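PDB 2QV5: uncharacterized protein Atu2773 from Agrobacterium tumefaciens, which is of unknown function but belongs to the divergent polysaccharide deacetylase family, so it may act on acetylated carbohydrate or a related substrate. Local coordinates for residues A[31-37]-A[213-219]; A[40-46]-A[65-71]; A[82-87]-A[119-123]; A[99-103]-A[115-119]. All coordinates share one frame; numbering follows the deposited sequence. Where two conformers were deposited one is given.

In the fold
Interactions 1 and 3 are buried and lie on the parallel sheet, whereas interactions 2 and 4 are partly buried and join loops to helix beginnings or flanks. Interaction 1 pairs two strands through their backbones; interaction 3 lays the C-terminal part of helix 109-120 and the residues after it on strand 82-88 by packing, largely apolar. Strand 58-62 lies between their strands, and the side chains of Val35 and Leu83 touch across it. Interactions 3 and 4 share Ser119 and helix 109-120, but the latter uses a salt bridge and waters. Interaction 2, about 13 Å from interaction 3 between centres, relies on amide and indole hydrogen bonds, and its Leu68 packs on Ile123.

Interaction 1: A[31-37]-A[213-219]; sequences RVAIVVG and AIGVASA
Val35 and Val216 sit side by side on one face of the sheet, at the middle of two parallel strands, with Val35 CB 4.1 Å from Val216 CG1. Here the pairing is tight and regular. Val35 N donates to Gly215 O at 2.9 Å, and Ala217 N returns a bond to Val35 O at 2.7 Å. Gly37 N to Ala217 O, also 2.7 Å, is nearly straight at 168°. Strands 30-39 and 212-218 are thus neighbours in the parallel sheet at the heart of this polysaccharide deacetylase-like domain, their short axes 19° apart. Side chains alternate between its faces. Val32, Ile34 and Val36 share one face with Ala213 and Ala217, against helices 193-210 and 221-233; beta-branched residues suit extended backbone, and the small alanines let those helices lie close. Ala33, Val35, Ile214 and Val216 take the other face, where helix 244-247 touches the first three.

The ends are looser. Ala213 N reaches Arg31 O at 3.3 Å, while the Arg31 side chain turns off to a cation-pi contact with Trp24. At the opposite end, partly exposed Ala219 leaves the strand: its N makes a weak bond to Gly37 O, and its CB lies 4.0 Å from Val36 CG1.

Interaction 2: A[40-46]-A[65-71]; sequences GLSQTGS and GNSLQRW
Trp71, Gln43 and Gly40 carry the contact between two loops that each run into a helix, 43-52 and 68-78. The indole of Trp71 is gripped at edge and face. At its edge, NE1 donates to Gln43 OE1 at 2.7 Å; the acceptor lies near the ring plane, but the indole nitrogen stands above the plane of the amide, off its lone pairs. Over one face, Ser46 CB sits 3.6 Å from the centroid of the five-membered ring, almost on its normal, as a CH-pi contact. Arg70 CD lies over the opposite face.

Gln43 can serve both sides because its chain folds at chi2 (-48°), turning the amide back across the loop. Its NE2 donates to Asn66 O at 3.2 Å, again from well above the carbonyl plane, and also to a water that bridges Leu41 O and Asn66 ND2. A glutamine suits this place, since one amide offers an acceptor to the indole and a donor to the backbone.

Gly40 meets Gly65 with CA atoms 4.1 Å apart, an approach that suits two residues without side chains. Gly40 O receives Asn66 N at 2.8 Å in an almost straight bond (173°), and Gly40 N donates to Ser46 OG. That hydroxyl in turn donates to Ser42 O, while Ser42 OG caps the helix through Gly45 N. With the indole N-H and both ends of the amide engaged, the rotations of Trp71 and Gln43 are probably restricted, and the two helix starts are joined by directional bonds as well as packing.

Interaction 3: A[82-87]-A[119-123]; sequences ILLQIP and SMAKI
Leu84 and Met120 bring strand 82-88 and the last turn of helix 109-120 to a CA-CA distance of 7.4 Å, and the CA atoms of Ile86 and Ser119 approach to 6.9 Å. These elements belong to a beta-alpha-beta unit completed by strand 128-131, which lies parallel to strand 82-88 in the sheet. Helix and sheet meet here through largely apolar packing.

Leu84 stands at the middle, its two methyls spread to different partners. With CG anti to the backbone N (chi1 -178°), the branch is carried out to the helix. CD2 comes against the backbone there, 3.6 Å from Met120 CA and equally close to Ser119 O, while the Met120 side chain touches it more loosely through CG. The other methyl, CD1, runs alongside Ile123, 4.0 Å from its CG1, the two side chains passing in opposite directions. A forked leucine is well shaped to fill the angle between the last helical turn, at Ser119 and Met120, and Ile123.

In Ile123, CG1 lies between the backbone N and the carbonyl carbon (chi1 57°), which points CG1 and CD1 toward the strand. Ile82 has two conformers; in the one given, its CG2 comes to 3.8 Å from Ile123 CD1, a less certain contact. Leu68 and Met72 of helix 68-78 pack on Ile123 too, so this isoleucine joins the neighbouring helix to the same layer.

Toward the end of the strand, small Ser119 lets the helix come close. Pro87 CD lies 4.2 Å from Ser119 OG, and the delta methyl of Ile86 rests directly on the serine's carbon, CD1 to CB 3.6 Å.

Interaction 4: A[99-103]-A[115-119]; sequences GPDTL and RLHRS
A salt bridge, two bridging waters and an apolar patch join loop 99-103 to helix 109-120, the helix that this loop itself leads toward after strand 82-88. Asp101 and Arg118 form the charged part. Arg118 NE donates to Asp101 OD1 at 2.8 Å, on the syn side of the carboxylate, and NH2 adds a weak bond to the same oxygen. The arginine bends at chi3 (-73°), bringing its guanidinium edge to the acid, with the two flat groups turned 41° apart.

The second carboxylate oxygen turns to water: one molecule donates both to Asp101 OD2, at 2.7 Å, and to Ser119 OG. Another receives a bond from Ser119 OG and donates to Asp101 O and Arg115 O, tying the loop carbonyl to the helix backbone. The short hydroxyl of Ser119 suits this place because it can accept from one water and donate to the other.

Arg115 extends past the loop. Its CD lies 3.4 Å from Thr102 O, which stands over one face of the guanidinium, and the charged tip goes on to a salt bridge with Asp107 and a bond to Asn112. Leu103 runs the opposite way alongside it, its CD1 3.9 Å from Arg115 CB, and its CD2 lies loosely against Leu116 CB at 4.5 Å. The loop turns in a type I beta turn from Gly99 to Thr102, where Thr102 OG1 donates to Gly99 O.

On the inner side, Leu103 is buried against Ile86 and Leu88 of strand 82-88 and Val147 of helix 141-153, while Thr102 touches Pro87, so the loop packs against strand and helices alike.

Interaction 1: A[31-37]-A[213-219]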
# COMPACT_ATOMS: atom_id res chain seq x y z
N ARG A 31 -1.56 17.24 4.70
CA ARG A 31 -0.61 16.16 4.39
C ARG A 31 -1.20 15.22 3.36
O ARG A 31 -2.42 15.01 3.34
CB ARG A 31 -0.26 15.37 5.65
CG ARG A 31 0.50 16.12 6.71
CD ARG A 31 0.75 15.23 7.91
NE ARG A 31 -0.50 14.87 8.60
CZ ARG A 31 -0.61 13.91 9.52
NH1 ARG A 31 0.45 13.21 9.88
NH2 ARG A 31 -1.78 13.64 10.07
N VAL A 32 -0.35 14.64 2.52
CA VAL A 32 -0.79 13.72 1.48
C VAL A 32 0.15 12.52 1.48
O VAL A 32 1.36 12.72 1.55
CB VAL A 32 -0.78 14.41 0.08
CG1 VAL A 32 -0.76 13.41 -1.07
CG2 VAL A 32 -1.98 15.36 -0.10
N ALA A 33 -0.38 11.30 1.43
CA ALA A 33 0.44 10.11 1.11
C ALA A 33 0.05 9.64 -0.28
O ALA A 33 -1.11 9.73 -0.66
CB ALA A 33 0.25 8.98 2.13
N ILE A 34 1.03 9.18 -1.04
CA ILE A 34 0.76 8.60 -2.37
C ILE A 34 1.49 7.28 -2.42
O ILE A 34 2.69 7.23 -2.13
CB ILE A 34 1.25 9.51 -3.55
CG1 ILE A 34 0.42 10.79 -3.65
CG2 ILE A 34 1.17 8.73 -4.89
CD1 ILE A 34 1.17 11.95 -4.31
N VAL A 35 0.76 6.21 -2.74
CA VAL A 35 1.35 4.91 -2.95
C VAL A 35 1.42 4.58 -4.44
O VAL A 35 0.41 4.63 -5.16
CB VAL A 35 0.56 3.81 -2.20
CG1 VAL A 35 1.27 2.45 -2.29
CG2 VAL A 35 0.33 4.20 -0.77
N VAL A 36 2.62 4.27 -4.91
CA VAL A 36 2.77 3.73 -6.25
C VAL A 36 3.08 2.25 -6.08
O VAL A 36 4.13 1.88 -5.55
CB VAL A 36 3.85 4.47 -7.08
CG1 VAL A 36 4.00 3.81 -8.46
CG2 VAL A 36 3.48 5.94 -7.25
N GLY A 37 2.16 1.41 -6.53
CA GLY A 37 2.29 -0.02 -6.32
C GLY A 37 2.73 -0.78 -7.56
O GLY A 37 2.99 -0.19 -8.61
N ALA A 213 -5.04 13.07 3.14
CA ALA A 213 -5.59 12.11 2.18
C ALA A 213 -4.53 11.19 1.59
O ALA A 213 -3.35 11.52 1.56
CB ALA A 213 -6.34 12.82 1.06
N ILE A 214 -4.98 10.03 1.09
CA ILE A 214 -4.12 9.00 0.50
C ILE A 214 -4.57 8.75 -0.94
O ILE A 214 -5.75 8.50 -1.19
CB ILE A 214 -4.19 7.67 1.29
CG1 ILE A 214 -3.70 7.84 2.74
CG2 ILE A 214 -3.38 6.57 0.56
CD1 ILE A 214 -4.06 6.67 3.67
N GLY A 215 -3.62 8.84 -1.87
CA GLY A 215 -3.84 8.45 -3.26
C GLY A 215 -3.08 7.19 -3.58
O GLY A 215 -2.01 6.94 -3.01
N VAL A 216 -3.63 6.36 -4.46
CA VAL A 216 -2.95 5.14 -4.89
C VAL A 216 -2.80 5.12 -6.42
O VAL A 216 -3.64 5.66 -7.14
CB VAL A 216 -3.63 3.84 -4.38
CG1 VAL A 216 -3.48 3.69 -2.88
CG2 VAL A 216 -5.11 3.79 -4.76
N ALA A 217 -1.70 4.55 -6.89
CA ALA A 217 -1.44 4.37 -8.31
C ALA A 217 -0.59 3.11 -8.51
O ALA A 217 -0.08 2.53 -7.54
CB ALA A 217 -0.73 5.57 -8.87
N SER A 218 -0.47 2.67 -9.76
CA SER A 218 0.41 1.58 -10.15
C SER A 218 1.60 2.18 -10.85
O SER A 218 1.56 3.36 -11.23
CB SER A 218 -0.31 0.61 -11.09
OG SER A 218 -1.33 -0.07 -10.40
N ALA A 219 2.67 1.40 -11.03
CA ALA A 219 3.91 1.88 -11.65
C ALA A 219 3.87 1.89 -13.19
O ALA A 219 4.75 1.32 -13.84
CB ALA A 219 5.12 1.10 -11.13

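Interaction 2: A[40-46]-A[65-71]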
# COMPACT_ATOMS: atom_id res chain seq x y z
N GLY A 40 8.31 -4.70 -8.72
CA GLY A 40 8.73 -6.08 -8.93
C GLY A 40 8.07 -6.77 -10.12
O GLY A 40 8.57 -7.77 -10.60
N LEU A 41 6.95 -6.23 -10.60
CA LEU A 41 6.26 -6.83 -11.76
C LEU A 41 6.95 -6.57 -13.10
O LEU A 41 7.09 -7.50 -13.91
CB LEU A 41 4.78 -6.39 -11.82
CG LEU A 41 3.90 -6.77 -10.64
CD1 LEU A 41 2.55 -6.03 -10.68
CD2 LEU A 41 3.70 -8.29 -10.51
N SER A 42 7.33 -5.32 -13.35
CA SER A 42 8.17 -4.99 -14.50
C SER A 42 9.51 -4.51 -14.02
O SER A 42 9.59 -3.59 -13.20
CB SER A 42 7.54 -3.90 -15.36
OG SER A 42 8.51 -3.29 -16.20
N GLN A 43 10.58 -5.12 -14.53
CA GLN A 43 11.92 -4.70 -14.15
C GLN A 43 12.27 -3.29 -14.61
O GLN A 43 12.86 -2.52 -13.85
CB GLN A 43 12.97 -5.74 -14.59
CG GLN A 43 12.75 -7.12 -13.96
CD GLN A 43 12.51 -7.07 -12.44
OE1 GLN A 43 13.37 -6.62 -11.69
NE2 GLN A 43 11.34 -7.54 -12.00
N THR A 44 11.92 -2.94 -15.84
CA THR A 44 12.17 -1.59 -16.35
C THR A 44 11.24 -0.57 -15.70
O THR A 44 11.65 0.55 -15.40
CB THR A 44 12.09 -1.50 -17.90
OG1 THR A 44 10.91 -2.17 -18.37
CG2 THR A 44 13.33 -2.12 -18.55
N GLY A 45 9.99 -0.97 -15.47
CA GLY A 45 9.03 -0.13 -14.74
C GLY A 45 9.43 0.14 -13.28
O GLY A 45 9.23 1.25 -12.79
N SER A 46 10.00 -0.87 -12.61
CA SER A 46 10.45 -0.73 -11.23
C SER A 46 11.68 0.17 -11.16
O SER A 46 11.79 0.99 -10.25
CB SER A 46 10.75 -2.09 -10.60
OG SER A 46 9.55 -2.85 -10.49
N GLY A 65 6.18 -10.47 -7.48
CA GLY A 65 7.18 -9.80 -8.31
C GLY A 65 8.54 -10.49 -8.32
O GLY A 65 8.75 -11.48 -7.62
N ASN A 66 9.46 -9.97 -9.13
CA ASN A 66 10.82 -10.52 -9.24
C ASN A 66 11.85 -9.45 -8.85
O ASN A 66 11.53 -8.26 -8.90
CB ASN A 66 11.08 -11.01 -10.67
CG ASN A 66 10.09 -12.07 -11.12
OD1 ASN A 66 10.01 -13.14 -10.52
ND2 ASN A 66 9.34 -11.78 -12.18
N SER A 67 13.05 -9.89 -8.46
CA SER A 67 14.12 -9.01 -7.96
C SER A 67 13.64 -8.12 -6.81
O SER A 67 14.06 -6.96 -6.70
CB SER A 67 14.72 -8.17 -9.09
OG SER A 67 15.36 -9.01 -10.04
N LEU A 68 12.77 -8.69 -5.97
CA LEU A 68 12.17 -7.94 -4.86
C LEU A 68 13.23 -7.42 -3.90
O LEU A 68 13.16 -6.27 -3.48
CB LEU A 68 11.12 -8.78 -4.13
CG LEU A 68 9.83 -9.04 -4.92
CD1 LEU A 68 8.90 -9.93 -4.14
CD2 LEU A 68 9.13 -7.74 -5.36
N GLN A 69 14.22 -8.25 -3.59
CA GLN A 69 15.35 -7.84 -2.75
C GLN A 69 16.13 -6.66 -3.36
O GLN A 69 16.52 -5.74 -2.64
CB GLN A 69 16.28 -9.02 -2.51
CG GLN A 69 17.07 -8.94 -1.22
CD GLN A 69 17.92 -10.18 -0.98
OE1 GLN A 69 19.11 -10.08 -0.69
NE2 GLN A 69 17.30 -11.35 -1.10
N ARG A 70 16.35 -6.70 -4.68
CA ARG A 70 17.02 -5.58 -5.37
C ARG A 70 16.22 -4.28 -5.23
O ARG A 70 16.76 -3.24 -4.83
CB ARG A 70 17.25 -5.87 -6.87
CG ARG A 70 17.92 -4.71 -7.57
CD ARG A 70 17.65 -4.64 -9.06
NE ARG A 70 18.45 -3.56 -9.64
CZ ARG A 70 18.82 -3.47 -10.91
NH1 ARG A 70 18.47 -4.41 -11.78
NH2 ARG A 70 19.56 -2.45 -11.32
N TRP A 71 14.93 -4.33 -5.57
CA TRP A 71 14.10 -3.13 -5.54
C TRP A 71 13.85 -2.64 -4.10
O TRP A 71 13.76 -1.45 -3.86
CB TRP A 71 12.80 -3.30 -6.38
CG TRP A 71 13.13 -3.63 -7.82
CD1 TRP A 71 12.72 -4.73 -8.52
CD2 TRP A 71 13.98 -2.88 -8.71
NE1 TRP A 71 13.25 -4.71 -9.78
CE2 TRP A 71 14.03 -3.59 -9.93
CE3 TRP A 71 14.70 -1.68 -8.60
CZ2 TRP A 71 14.77 -3.14 -11.03
CZ3 TRP A 71 15.44 -1.24 -9.69
CH2 TRP A 71 15.48 -1.98 -10.88
O HOH W 1 9.25 -9.31 -13.11
O HOH W 2 15.77 -6.77 -12.39

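Interaction 3: A[82-87]-A[119-123]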
# COMPACT_ATOMS: atom_id res chain seq x y z
N ILE A 82 7.85 1.61 2.48
CA ILE A 82 7.47 0.49 1.62
C ILE A 82 6.22 -0.22 2.17
O ILE A 82 6.13 -0.39 3.38
CB ILE A 82 8.67 -0.51 1.48
CG1 ILE A 82 9.57 -0.14 0.30
CG2 ILE A 82 8.22 -1.95 1.24
CD1 ILE A 82 10.47 1.03 0.51
N LEU A 83 5.31 -0.65 1.30
CA LEU A 83 4.19 -1.54 1.66
C LEU A 83 4.28 -2.84 0.87
O LEU A 83 4.76 -2.84 -0.27
CB LEU A 83 2.85 -0.87 1.37
CG LEU A 83 2.48 0.38 2.18
CD1 LEU A 83 1.16 0.94 1.76
CD2 LEU A 83 2.45 0.08 3.67
N LEU A 84 3.82 -3.94 1.46
CA LEU A 84 3.71 -5.21 0.76
C LEU A 84 2.31 -5.41 0.18
O LEU A 84 1.34 -5.37 0.92
CB LEU A 84 4.01 -6.36 1.72
CG LEU A 84 3.99 -7.78 1.15
CD1 LEU A 84 4.98 -7.94 -0.03
CD2 LEU A 84 4.30 -8.74 2.26
N GLN A 85 2.20 -5.64 -1.13
CA GLN A 85 0.89 -5.91 -1.74
C GLN A 85 0.55 -7.40 -1.71
O GLN A 85 1.28 -8.22 -2.27
CB GLN A 85 0.82 -5.43 -3.18
CG GLN A 85 0.71 -3.95 -3.34
CD GLN A 85 0.89 -3.51 -4.79
OE1 GLN A 85 1.97 -3.62 -5.35
NE2 GLN A 85 -0.19 -3.00 -5.38
N ILE A 86 -0.57 -7.73 -1.08
CA ILE A 86 -1.00 -9.11 -0.92
C ILE A 86 -2.10 -9.46 -1.92
O ILE A 86 -3.15 -8.81 -1.92
CB ILE A 86 -1.51 -9.35 0.53
CG1 ILE A 86 -0.41 -9.02 1.54
CG2 ILE A 86 -1.99 -10.79 0.71
CD1 ILE A 86 0.80 -9.92 1.42
N PRO A 87 -1.87 -10.47 -2.77
CA PRO A 87 -2.90 -10.89 -3.73
C PRO A 87 -4.14 -11.49 -3.05
O PRO A 87 -4.01 -12.44 -2.28
CB PRO A 87 -2.18 -11.94 -4.60
CG PRO A 87 -1.06 -12.43 -3.77
CD PRO A 87 -0.64 -11.28 -2.88
N SER A 119 4.00 -14.73 1.36
CA SER A 119 4.20 -13.39 0.78
C SER A 119 5.00 -12.47 1.71
O SER A 119 5.93 -11.78 1.26
CB SER A 119 2.87 -12.74 0.45
OG SER A 119 2.27 -13.35 -0.67
N MET A 120 4.65 -12.49 3.00
CA MET A 120 5.26 -11.67 4.06
C MET A 120 6.78 -11.84 4.15
O MET A 120 7.50 -10.91 4.49
CB MET A 120 4.63 -11.99 5.43
CG MET A 120 3.31 -11.29 5.74
SD MET A 120 2.74 -11.60 7.44
CE MET A 120 1.37 -10.45 7.51
N ALA A 121 7.25 -13.04 3.84
CA ALA A 121 8.65 -13.39 4.00
C ALA A 121 9.52 -12.97 2.81
O ALA A 121 10.74 -13.08 2.86
CB ALA A 121 8.77 -14.91 4.24
N LYS A 122 8.89 -12.47 1.75
CA LYS A 122 9.63 -12.16 0.52
C LYS A 122 10.43 -10.87 0.54
O LYS A 122 11.41 -10.73 -0.19
CB LYS A 122 8.70 -12.22 -0.69
CG LYS A 122 8.38 -13.65 -1.10
CD LYS A 122 7.35 -13.67 -2.18
CE LYS A 122 7.04 -15.09 -2.61
NZ LYS A 122 5.94 -15.09 -3.60
N ILE A 123 9.99 -9.90 1.35
CA ILE A 123 10.74 -8.68 1.62
C ILE A 123 10.75 -8.39 3.13
O ILE A 123 10.11 -9.08 3.90
CB ILE A 123 10.18 -7.43 0.88
CG1 ILE A 123 8.71 -7.19 1.23
CG2 ILE A 123 10.35 -7.55 -0.65
CD1 ILE A 123 8.25 -5.77 0.90

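Interaction 4: A[99-103]-A[115-119]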
# COMPACT_ATOMS: atom_id res chain seq x y z
N GLY A 99 -2.13 -15.25 -8.97
CA GLY A 99 -1.07 -16.23 -8.72
C GLY A 99 -1.45 -17.30 -7.71
O GLY A 99 -2.60 -17.34 -7.26
N PRO A 100 -0.49 -18.18 -7.37
CA PRO A 100 -0.73 -19.29 -6.44
C PRO A 100 -0.91 -18.89 -4.96
O PRO A 100 -1.56 -19.62 -4.21
CB PRO A 100 0.52 -20.16 -6.61
CG PRO A 100 1.58 -19.21 -7.05
CD PRO A 100 0.89 -18.17 -7.87
N ASP A 101 -0.34 -17.76 -4.56
CA ASP A 101 -0.44 -17.30 -3.17
C ASP A 101 -1.64 -16.38 -2.91
O ASP A 101 -1.69 -15.70 -1.88
CB ASP A 101 0.87 -16.65 -2.72
CG ASP A 101 1.93 -17.67 -2.31
OD1 ASP A 101 1.56 -18.78 -1.86
OD2 ASP A 101 3.14 -17.36 -2.42
N THR A 102 -2.60 -16.37 -3.84
CA THR A 102 -3.82 -15.57 -3.73
C THR A 102 -4.71 -16.11 -2.61
O THR A 102 -5.00 -17.31 -2.57
CB THR A 102 -4.60 -15.55 -5.08
OG1 THR A 102 -3.71 -15.23 -6.14
CG2 THR A 102 -5.72 -14.53 -5.06
N LEU A 103 -5.12 -15.24 -1.69
CA LEU A 103 -6.00 -15.65 -0.60
C LEU A 103 -7.42 -15.79 -1.14
O LEU A 103 -7.89 -14.94 -1.91
CB LEU A 103 -5.92 -14.66 0.58
CG LEU A 103 -4.71 -14.72 1.54
CD1 LEU A 103 -3.38 -14.52 0.88
CD2 LEU A 103 -4.87 -13.69 2.64
N ARG A 115 -0.57 -18.81 3.14
CA ARG A 115 -0.35 -18.07 1.89
C ARG A 115 0.17 -16.67 2.17
O ARG A 115 1.07 -16.21 1.49
CB ARG A 115 -1.66 -17.96 1.12
CG ARG A 115 -1.99 -19.19 0.30
CD ARG A 115 -3.42 -19.13 -0.18
NE ARG A 115 -3.77 -20.34 -0.91
CZ ARG A 115 -5.00 -20.82 -1.01
NH1 ARG A 115 -5.23 -21.93 -1.70
NH2 ARG A 115 -6.01 -20.19 -0.42
N LEU A 116 -0.46 -16.02 3.15
CA LEU A 116 -0.07 -14.70 3.64
C LEU A 116 1.37 -14.68 4.12
O LEU A 116 2.14 -13.80 3.74
CB LEU A 116 -0.99 -14.30 4.80
CG LEU A 116 -0.70 -12.98 5.52
CD1 LEU A 116 -0.85 -11.83 4.53
CD2 LEU A 116 -1.62 -12.77 6.72
N HIS A 117 1.72 -15.66 4.95
CA HIS A 117 3.07 -15.79 5.50
C HIS A 117 4.13 -16.00 4.44
O HIS A 117 5.26 -15.51 4.57
CB HIS A 117 3.11 -16.92 6.52
CG HIS A 117 2.43 -16.59 7.82
ND1 HIS A 117 2.41 -17.47 8.88
CD2 HIS A 117 1.77 -15.48 8.23
CE1 HIS A 117 1.76 -16.91 9.89
NE2 HIS A 117 1.35 -15.71 9.51
N ARG A 118 3.79 -16.73 3.38
CA ARG A 118 4.71 -16.89 2.26
C ARG A 118 5.02 -15.56 1.58
O ARG A 118 6.17 -15.28 1.28
CB ARG A 118 4.16 -17.91 1.25
CG ARG A 118 4.29 -19.34 1.73
CD ARG A 118 4.22 -20.33 0.58
NE ARG A 118 2.87 -20.48 0.01
CZ ARG A 118 1.88 -21.18 0.55
NH1 ARG A 118 2.02 -21.80 1.72
NH2 ARG A 118 0.71 -21.26 -0.08
N SER A 119 4.00 -14.73 1.36
CA SER A 119 4.20 -13.39 0.78
C SER A 119 5.00 -12.47 1.71
O SER A 119 5.93 -11.78 1.26
CB SER A 119 2.87 -12.74 0.45
OG SER A 119 2.27 -13.35 -0.67
O HOH W 3 -0.17 -14.11 -0.29
O HOH W 4 3.70 -14.69 -2.40